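Local coordinates for protein peptide methionine sulfoxide reductase MsrA (Treponema denticola ATCC 35405, PDB 5FA9) that probably repairs oxidised proteins by reducing methionine sulfoxide to methionine with thioredoxin, as a fusion of MsrA and MsrB reductases, at residues 78-81 with 82-85; 179-182 with 183-186; 193-196 with 197-200; 265-268 with 269-272. The protein carries 2 engineered substitutions. One frame throughout, in Å; residues are numbered along the deposited sequence.

Interaction 1: 78-81 with 82-85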
loop_
_atom_site.group_PDB
_atom_site.type_symbol
_atom_site.label_atom_id
_atom_site.label_comp_id
_atom_site.label_asym_id
_atom_site.label_seq_id
_atom_site.Cartn_x
_atom_site.Cartn_y
_atom_site.Cartn_z
ATOM N N PRO B 78 15.682 22.167 6.790
ATOM C CA PRO B 78 15.953 21.111 7.773
ATOM C C PRO B 78 16.747 21.593 8.986
ATOM O O PRO B 78 16.956 20.819 9.919
ATOM C CB PRO B 78 16.762 20.090 6.971
ATOM C CG PRO B 78 17.446 20.900 5.928
ATOM C CD PRO B 78 16.495 22.009 5.570
ATOM N N THR B 79 17.176 22.851 8.975
ATOM C CA THR B 79 17.942 23.401 10.088
ATOM C C THR B 79 17.085 24.296 10.980
ATOM O O THR B 79 17.522 24.724 12.048
ATOM C CB THR B 79 19.155 24.208 9.591
ATOM O OG1 THR B 79 18.703 25.347 8.847
ATOM C CG2 THR B 79 20.039 23.347 8.703
ATOM N N SER B 80 15.861 24.571 10.539
ATOM C CA SER B 80 14.958 25.444 11.280
ATOM C C SER B 80 14.116 24.664 12.285
ATOM O O SER B 80 13.492 23.661 11.940
ATOM C CB SER B 80 14.048 26.210 10.318
ATOM O OG SER B 80 12.984 26.836 11.013
ATOM N N LEU B 81 14.099 25.137 13.527
ATOM C CA LEU B 81 13.348 24.477 14.588
ATOM C C LEU B 81 11.976 25.111 14.799
ATOM O O LEU B 81 11.868 26.314 15.040
ATOM C CB LEU B 81 14.138 24.511 15.898
ATOM C CG LEU B 81 13.450 23.899 17.120
ATOM C CD1 LEU B 81 13.058 22.452 16.856
ATOM C CD2 LEU B 81 14.340 24.004 18.349
ATOM N N ASN B 82 10.937 24.283 14.706
ATOM C CA ASN B 82 9.560 24.696 14.972
ATOM C C ASN B 82 9.097 25.896 14.150
ATOM O O ASN B 82 8.283 26.694 14.615
ATOM C CB ASN B 82 9.384 25.000 16.462
ATOM C CG ASN B 82 9.675 23.800 17.342
ATOM O OD1 ASN B 82 9.420 22.658 16.958
ATOM N ND2 ASN B 82 10.213 24.052 18.530
ATOM N N LYS B 83 9.611 26.018 12.931
ATOM C CA LYS B 83 9.228 27.118 12.052
ATOM C C LYS B 83 9.589 26.842 10.597
ATOM O O LYS B 83 10.745 26.571 10.271
ATOM C CB LYS B 83 9.884 28.425 12.508
ATOM C CG LYS B 83 9.519 29.629 11.651
ATOM C CD LYS B 83 10.077 30.919 12.237
ATOM C CE LYS B 83 9.423 32.140 11.606
ATOM N NZ LYS B 83 10.053 33.410 12.061
ATOM N N GLN B 84 8.588 26.918 9.727
ATOM C CA GLN B 84 8.802 26.807 8.291
ATOM C C GLN B 84 8.166 28.004 7.595
ATOM O O GLN B 84 6.944 28.146 7.577
ATOM C CB GLN B 84 8.225 25.497 7.751
ATOM C CG GLN B 84 8.973 24.257 8.217
ATOM C CD GLN B 84 10.417 24.243 7.753
ATOM O OE1 GLN B 84 10.701 24.404 6.567
ATOM N NE2 GLN B 84 11.337 24.057 8.692
ATOM N N GLY B 85 9.004 28.863 7.024
ATOM C CA GLY B 85 8.537 30.117 6.465
ATOM C C GLY B 85 8.086 31.040 7.579
ATOM O O GLY B 85 8.807 31.241 8.555
HETATM O O HOH W 1 11.605 21.715 13.277
HETATM O O HOH W 2 10.402 23.446 11.308
#

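Interaction 2: 179-182 with 183-186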
loop_
_atom_site.group_PDB
_atom_site.type_symbol
_atom_site.label_atom_id
_atom_site.label_comp_id
_atom_site.label_asym_id
_atom_site.label_seq_id
_atom_site.Cartn_x
_atom_site.Cartn_y
_atom_site.Cartn_z
ATOM N N SER B 179 31.016 12.449 -31.956
ATOM C CA SER B 179 31.413 12.121 -30.591
ATOM C C SER B 179 31.151 10.650 -30.284
ATOM O O SER B 179 32.002 9.961 -29.718
ATOM C CB SER B 179 30.673 13.006 -29.587
ATOM O OG SER B 179 30.607 14.346 -30.040
ATOM N N LEU B 180 29.970 10.171 -30.658
ATOM C CA LEU B 180 29.550 8.815 -30.331
ATOM C C LEU B 180 30.064 7.797 -31.344
ATOM O O LEU B 180 30.326 8.133 -32.498
ATOM C CB LEU B 180 28.024 8.731 -30.255
ATOM C CG LEU B 180 27.312 9.672 -29.284
ATOM C CD1 LEU B 180 25.805 9.556 -29.444
ATOM C CD2 LEU B 180 27.727 9.378 -27.851
ATOM N N LYS B 181 30.204 6.552 -30.902
ATOM C CA LYS B 181 30.467 5.446 -31.814
ATOM C C LYS B 181 29.205 5.176 -32.630
ATOM O O LYS B 181 28.111 5.554 -32.208
ATOM C CB LYS B 181 30.908 4.197 -31.041
ATOM C CG LYS B 181 31.801 4.482 -29.845
ATOM C CD LYS B 181 32.626 3.258 -29.471
ATOM C CE LYS B 181 32.698 3.070 -27.964
ATOM N NZ LYS B 181 33.503 1.873 -27.592
ATOM N N PRO B 182 29.351 4.543 -33.809
ATOM C CA PRO B 182 28.206 4.271 -34.687
ATOM C C PRO B 182 27.026 3.604 -33.983
ATOM O O PRO B 182 25.886 4.022 -34.185
ATOM C CB PRO B 182 28.799 3.337 -35.744
ATOM C CG PRO B 182 30.221 3.747 -35.830
ATOM C CD PRO B 182 30.626 4.141 -34.435
ATOM N N ILE B 183 27.295 2.589 -33.169
ATOM C CA ILE B 183 26.233 1.885 -32.458
ATOM C C ILE B 183 25.563 2.796 -31.425
ATOM O O ILE B 183 24.364 2.679 -31.170
ATOM C CB ILE B 183 26.764 0.600 -31.772
ATOM C CG1 ILE B 183 25.615 -0.194 -31.143
ATOM C CG2 ILE B 183 27.840 0.930 -30.742
ATOM C CD1 ILE B 183 26.047 -1.502 -30.523
ATOM N N GLN B 184 26.332 3.717 -30.853
ATOM C CA GLN B 184 25.798 4.649 -29.867
ATOM C C GLN B 184 24.872 5.662 -30.526
ATOM O O GLN B 184 23.813 5.990 -29.991
ATOM C CB GLN B 184 26.930 5.372 -29.139
ATOM C CG GLN B 184 27.810 4.463 -28.300
ATOM C CD GLN B 184 28.999 5.194 -27.709
ATOM O OE1 GLN B 184 29.236 6.362 -28.014
ATOM N NE2 GLN B 184 29.752 4.507 -26.859
ATOM N N PHE B 185 25.280 6.156 -31.690
ATOM C CA PHE B 185 24.473 7.104 -32.446
ATOM C C PHE B 185 23.219 6.430 -32.989
ATOM O O PHE B 185 22.126 6.992 -32.931
ATOM C CB PHE B 185 25.286 7.714 -33.591
ATOM C CG PHE B 185 24.548 8.772 -34.363
ATOM C CD1 PHE B 185 24.555 10.090 -33.938
ATOM C CD2 PHE B 185 23.853 8.451 -35.518
ATOM C CE1 PHE B 185 23.879 11.066 -34.644
ATOM C CE2 PHE B 185 23.175 9.422 -36.229
ATOM C CZ PHE B 185 23.188 10.732 -35.792
ATOM N N SER B 186 23.388 5.224 -33.522
ATOM C CA SER B 186 22.283 4.467 -34.098
ATOM C C SER B 186 21.188 4.186 -33.073
ATOM O O SER B 186 20.007 4.394 -33.345
ATOM C CB SER B 186 22.791 3.151 -34.689
ATOM O OG SER B 186 23.394 3.361 -35.955
#

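Interaction 3: 193-196 with 197-200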
loop_
_atom_site.group_PDB
_atom_site.type_symbol
_atom_site.label_atom_id
_atom_site.label_comp_id
_atom_site.label_asym_id
_atom_site.label_seq_id
_atom_site.Cartn_x
_atom_site.Cartn_y
_atom_site.Cartn_z
ATOM N N THR B 193 18.587 -1.012 -32.236
ATOM C CA THR B 193 18.702 -1.933 -31.113
ATOM C C THR B 193 19.952 -2.791 -31.247
ATOM O O THR B 193 20.098 -3.542 -32.212
ATOM C CB THR B 193 17.467 -2.847 -30.998
ATOM O OG1 THR B 193 16.309 -2.056 -30.701
ATOM C CG2 THR B 193 17.665 -3.878 -29.897
ATOM N N GLU B 194 20.854 -2.669 -30.278
ATOM C CA GLU B 194 22.080 -3.455 -30.266
ATOM C C GLU B 194 21.742 -4.941 -30.187
ATOM O O GLU B 194 20.725 -5.319 -29.605
ATOM C CB GLU B 194 22.968 -3.039 -29.091
ATOM C CG GLU B 194 22.402 -3.415 -27.729
ATOM C CD GLU B 194 23.193 -2.828 -26.575
ATOM O OE1 GLU B 194 24.005 -1.909 -26.811
ATOM O OE2 GLU B 194 22.997 -3.283 -25.427
ATOM N N ARG B 195 22.588 -5.780 -30.776
ATOM C CA ARG B 195 22.344 -7.216 -30.746
ATOM C C ARG B 195 22.561 -7.738 -29.331
ATOM O O ARG B 195 23.430 -7.245 -28.613
ATOM C CB ARG B 195 23.238 -7.958 -31.745
ATOM C CG ARG B 195 23.672 -7.123 -32.939
ATOM C CD ARG B 195 24.499 -7.932 -33.929
ATOM N NE ARG B 195 25.411 -8.874 -33.286
ATOM C CZ ARG B 195 25.268 -10.195 -33.335
ATOM N NH1 ARG B 195 24.247 -10.730 -33.992
ATOM N NH2 ARG B 195 26.143 -10.981 -32.726
ATOM N N PRO B 196 21.746 -8.724 -28.920
ATOM C CA PRO B 196 21.776 -9.303 -27.571
ATOM C C PRO B 196 23.162 -9.772 -27.128
ATOM O O PRO B 196 23.942 -10.251 -27.953
ATOM C CB PRO B 196 20.821 -10.494 -27.682
ATOM C CG PRO B 196 19.893 -10.142 -28.776
ATOM C CD PRO B 196 20.658 -9.284 -29.740
ATOM N N PHE B 197 23.452 -9.607 -25.838
ATOM C CA PHE B 197 24.678 -10.104 -25.208
ATOM C C PHE B 197 25.957 -9.471 -25.759
ATOM O O PHE B 197 27.054 -9.981 -25.526
ATOM C CB PHE B 197 24.767 -11.631 -25.343
ATOM C CG PHE B 197 23.559 -12.361 -24.824
ATOM C CD1 PHE B 197 23.444 -12.674 -23.480
ATOM C CD2 PHE B 197 22.543 -12.743 -25.684
ATOM C CE1 PHE B 197 22.333 -13.347 -23.003
ATOM C CE2 PHE B 197 21.431 -13.414 -25.214
ATOM C CZ PHE B 197 21.325 -13.718 -23.871
ATOM N N THR B 198 25.822 -8.365 -26.482
ATOM C CA THR B 198 26.983 -7.701 -27.072
ATOM C C THR B 198 27.505 -6.560 -26.203
ATOM O O THR B 198 28.680 -6.203 -26.280
ATOM C CB THR B 198 26.669 -7.147 -28.474
ATOM O OG1 THR B 198 25.560 -6.243 -28.399
ATOM C CG2 THR B 198 26.336 -8.281 -29.431
ATOM N N SER B 199 26.633 -5.988 -25.381
ATOM C CA SER B 199 27.020 -4.868 -24.532
ATOM C C SER B 199 27.826 -5.324 -23.322
ATOM O O SER B 199 27.564 -6.383 -22.750
ATOM C CB SER B 199 25.787 -4.093 -24.068
ATOM O OG SER B 199 26.157 -3.023 -23.216
ATOM N N GLU B 200 28.805 -4.512 -22.938
ATOM C CA GLU B 200 29.619 -4.787 -21.761
ATOM C C GLU B 200 28.799 -4.666 -20.479
ATOM O O GLU B 200 29.167 -5.213 -19.440
ATOM C CB GLU B 200 30.817 -3.834 -21.713
ATOM C CG GLU B 200 30.430 -2.365 -21.606
ATOM C CD GLU B 200 31.632 -1.440 -21.582
ATOM O OE1 GLU B 200 32.491 -1.600 -20.691
ATOM O OE2 GLU B 200 31.715 -0.551 -22.455
HETATM O O HOH W 3 23.532 -6.167 -25.142
#

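Interaction 4: 265-268 with 269-272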
loop_
_atom_site.group_PDB
_atom_site.type_symbol
_atom_site.label_atom_id
_atom_site.label_comp_id
_atom_site.label_asym_id
_atom_site.label_seq_id
_atom_site.Cartn_x
_atom_site.Cartn_y
_atom_site.Cartn_z
ATOM N N GLY B 265 15.888 12.929 -24.908
ATOM C CA GLY B 265 14.975 12.584 -25.982
ATOM C C GLY B 265 15.506 11.371 -26.717
ATOM O O GLY B 265 14.852 10.824 -27.605
ATOM N N ALA B 266 16.706 10.950 -26.331
ATOM C CA ALA B 266 17.378 9.823 -26.963
ATOM C C ALA B 266 16.666 8.507 -26.678
ATOM O O ALA B 266 16.151 8.290 -25.581
ATOM C CB ALA B 266 18.826 9.749 -26.500
ATOM N N HIS B 267 16.642 7.631 -27.678
ATOM C CA HIS B 267 16.058 6.305 -27.526
ATOM C C HIS B 267 16.911 5.441 -26.603
ATOM O O HIS B 267 18.130 5.372 -26.755
ATOM C CB HIS B 267 15.903 5.627 -28.889
ATOM C CG HIS B 267 15.532 4.179 -28.804
ATOM N ND1 HIS B 267 14.264 3.753 -28.478
ATOM C CD2 HIS B 267 16.267 3.059 -29.001
ATOM C CE1 HIS B 267 14.231 2.431 -28.478
ATOM N NE2 HIS B 267 15.434 1.986 -28.793
ATOM N N LEU B 268 16.262 4.785 -25.648
ATOM C CA LEU B 268 16.967 3.954 -24.680
ATOM C C LEU B 268 16.625 2.480 -24.858
ATOM O O LEU B 268 17.502 1.617 -24.802
ATOM C CB LEU B 268 16.638 4.401 -23.256
ATOM C CG LEU B 268 16.914 5.874 -22.947
ATOM C CD1 LEU B 268 16.522 6.200 -21.519
ATOM C CD2 LEU B 268 18.376 6.212 -23.197
ATOM N N GLY B 269 15.345 2.198 -25.076
ATOM C CA GLY B 269 14.886 0.834 -25.258
ATOM C C GLY B 269 13.393 0.701 -25.042
ATOM O O GLY B 269 12.621 1.578 -25.431
ATOM N N HIS B 270 12.982 -0.398 -24.417
ATOM C CA HIS B 270 11.569 -0.646 -24.164
ATOM C C HIS B 270 11.330 -1.119 -22.734
ATOM O O HIS B 270 12.224 -1.676 -22.097
ATOM C CB HIS B 270 11.024 -1.682 -25.150
ATOM C CG HIS B 270 11.283 -1.344 -26.585
ATOM N ND1 HIS B 270 12.494 -1.582 -27.198
ATOM C CD2 HIS B 270 10.487 -0.787 -27.527
ATOM C CE1 HIS B 270 12.433 -1.186 -28.456
ATOM N NE2 HIS B 270 11.226 -0.699 -28.683
ATOM N N VAL B 271 10.117 -0.898 -22.238
ATOM C CA VAL B 271 9.735 -1.378 -20.917
ATOM C C VAL B 271 8.628 -2.424 -21.031
ATOM O O VAL B 271 7.606 -2.203 -21.681
ATOM C CB VAL B 271 9.278 -0.220 -19.995
ATOM C CG1 VAL B 271 8.227 0.647 -20.680
ATOM C CG2 VAL B 271 8.767 -0.761 -18.667
ATOM N N PHE B 272 8.850 -3.576 -20.407
ATOM C CA PHE B 272 7.888 -4.669 -20.462
ATOM C C PHE B 272 7.266 -4.921 -19.093
ATOM O O PHE B 272 7.699 -4.355 -18.090
ATOM C CB PHE B 272 8.556 -5.939 -20.987
ATOM C CG PHE B 272 9.203 -5.771 -22.333
ATOM C CD1 PHE B 272 8.470 -5.953 -23.495
ATOM C CD2 PHE B 272 10.540 -5.430 -22.437
ATOM C CE1 PHE B 272 9.062 -5.798 -24.735
ATOM C CE2 PHE B 272 11.137 -5.274 -23.673
ATOM C CZ PHE B 272 10.397 -5.458 -24.824
#

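Interaction 1: 78-81 with 82-85
Between Ser80 and Lys83 the chain doubles back through Leu81 and Asn82, Asn82 taking left-handed helical backbone angles (phi 55°, psi 32°), so that Ser80 comes to face Lys83 and Gln84. The hydroxyl of Ser80 spans the opening: OG donates to Lys83 O across a modelled 2.4 Å, a length too short to be taken literally, although the direction of the bond is clear. OG can reach over because it stands opposite the serine's own nitrogen (chi1 167°), and CB of Ser80 is left 3.8 Å from Gln84 NE2. Over one face of the bend, two waters bridge backbone groups that do not pair directly. One molecule joins Ser80 O (3.0 Å) to Asn82 N, while a second accepts hydrogen bonds from Lys83 N (3.1 Å) and Gln84 NE2 (2.8 Å), and itself approaches Ser80 O. The bend leads from the loop after helix 65-74 into strand 83-84, the first arm of the small antiparallel pair with strand 87-88 in the MsrA part of the protein. Gln84, buried, bends back at its second torsion; its OE1 is held by the backbone N of Asp77, and its side chain is about 7 Å from that of Ser11, a substituted residue at the predicted active-site position. At the outer corner Leu81 and Asn82 run alongside each other in the same direction, with Leu81 CG 3.5 Å from Asn82 ND2 and Leu81 CD1 3.6 Å from Asn82 OD1. Asn82 also leans on Arg90 and Arg93, and the extended Lys83 chain heads away from the bend.

Interaction 2: 179-182 with 183-186
The carboxamide of Gln184 is roofed on one side by Lys181, whose CG sits 3.6 Å from the amide carbon CD and whose backbone N also stands above that plane. From there Lys181 N donates to Gln184 OE1 (3.1 Å), 62° out of the carbonyl plane and therefore not on a lone pair. Leu180 meets the oxygen end of the same amide, its CD2 3.4 Å from OE1, whereas CE of Lys181 approaches NE2 of Gln184. The glutamine gets there by reaching back along the helix with its chain extended beyond CG (chi2 174°). Lys181 is the N-cap of helix 182-190 in the MsrB part, and the Gln184 bond matches the side-chain-to-N-cap half of a capping box; the reciprocal bond is not made. Helical bonding starts at once: Phe185 N reaches Lys181 O at 2.9 Å, with a weak bond from Gln184 N beside it. Leu180 CB also packs on Phe185 CB. At the next residue, Pro182 O accepts twice from Ser186, whose N (2.9 Å) and OG come from opposite faces of the carbonyl plane. The Gln184 amide thus gives the N-cap N-H of Lys181 an acceptor, while lysine carbons cover one face of the amide and a leucine methyl its oxygen.

Interaction 3: 193-196 with 197-200
Arg195 and Thr198 close a type II beta turn, and both hydrogen bonds across the contact end on the Arg195 carbonyl. Thr198 N makes a weak, long bond to Arg195 O (3.4 Å), while Thr198 OG1 donates to the same oxygen at a modelled 2.4 Å, a doubtfully short value. The hydroxyl can aim inward because it occupies the position between the threonine's own N and carbonyl carbon (chi1 57°), which sets CG2 against the Arg195 side chain. Pro196 and Phe197 fill the two corners; Phe197 adopts the positive phi of 63° that this turn requires at its second corner, where glycine is the usual occupant. Water-mediated bonding joins the residues flanking the turn: one molecule donates to Glu194 OE2 (2.9 Å) and accepts from Ser199 N (3.1 Å). The buried carboxylate is further held by the backbone N atoms of Gly288 and Ala289, and Ser199 CB presses on OE2 of Glu194 at 3.2 Å. Apolar contacts line the outside. Pro196 CB touches Phe197 CD2 at 3.5 Å, and the Arg195 and Thr198 side chains cross at about a right angle, with Arg195 CB 3.9 Å from Thr198 CG2. The turn belongs to the loop between helix 182-190 and strand 208-212 of the MsrB part, where Trp232 NE1 bonds to Glu194 O and Pro196 packs on the same tryptophan. Two backbone N-H groups and a water converging on the Glu194 carboxylate would be expected to stabilise its negative charge despite burial.

Interaction 4: 265-268 with 269-272
Two histidines three residues apart in one strand, His267 and His270, meet as an offset edge-to-face pair with a bulge lying between them. The edge of the His267 ring is directed at the face of His270, with CE1 of His267 4.0 Å from CE1 of His270 and the planes inclined at 70°. The classic beta bulge is formed by Leu268 and Gly269, both opposite Val259 of strand 256-261. Gly269 has a phi of 161°, a conformation that suits glycine, since a side chain would collide with Leu268 O. Its backbone N lies over one face of the His267 ring, 3.6 Å above the plane and toward the rim. The imidazole of His267 is swung forward over that peptide by its chi1 of 170°, which also brings CE1 to 3.6 Å from Gly269 O. Outside carboxylates meet both rings: Glu258 OE2 is hydrogen-bonded to His267 ND1 and probably helps fix that ring, while the bond of Asp249 to His270 NE2 is weak. Leu268 turns to the other side, onto Leu244 and Ile286. Strand 267-272 lies inside the antiparallel sheet of the SelR domain, and its His-Leu-Gly-His-Val-Phe sequence is a signature characteristic of the MsrB family.

Overall arrangement
Interaction 1 stands apart in the MsrA part, its centre 42 to 51 Å from the others and on the opposite side of the chain's centre. Interactions 2, 3 and 4 gather in the MsrB part, their centres 14 to 16 Å from one another. Only interaction 4 is buried, inside a sheet, and there aromatic packing and glycine geometry prevail; the other three are surface contacts governed by carbonyl acceptors, with bridging waters in interactions 1 and 3. Helix 182-190 begins in interaction 2, and the loop after it carries interaction 3: Ile183 CD1 packs on Glu194 CB at 3.7 Å. Asn287 in turn bonds to both Glu194 and Leu268, linking interactions 3 and 4.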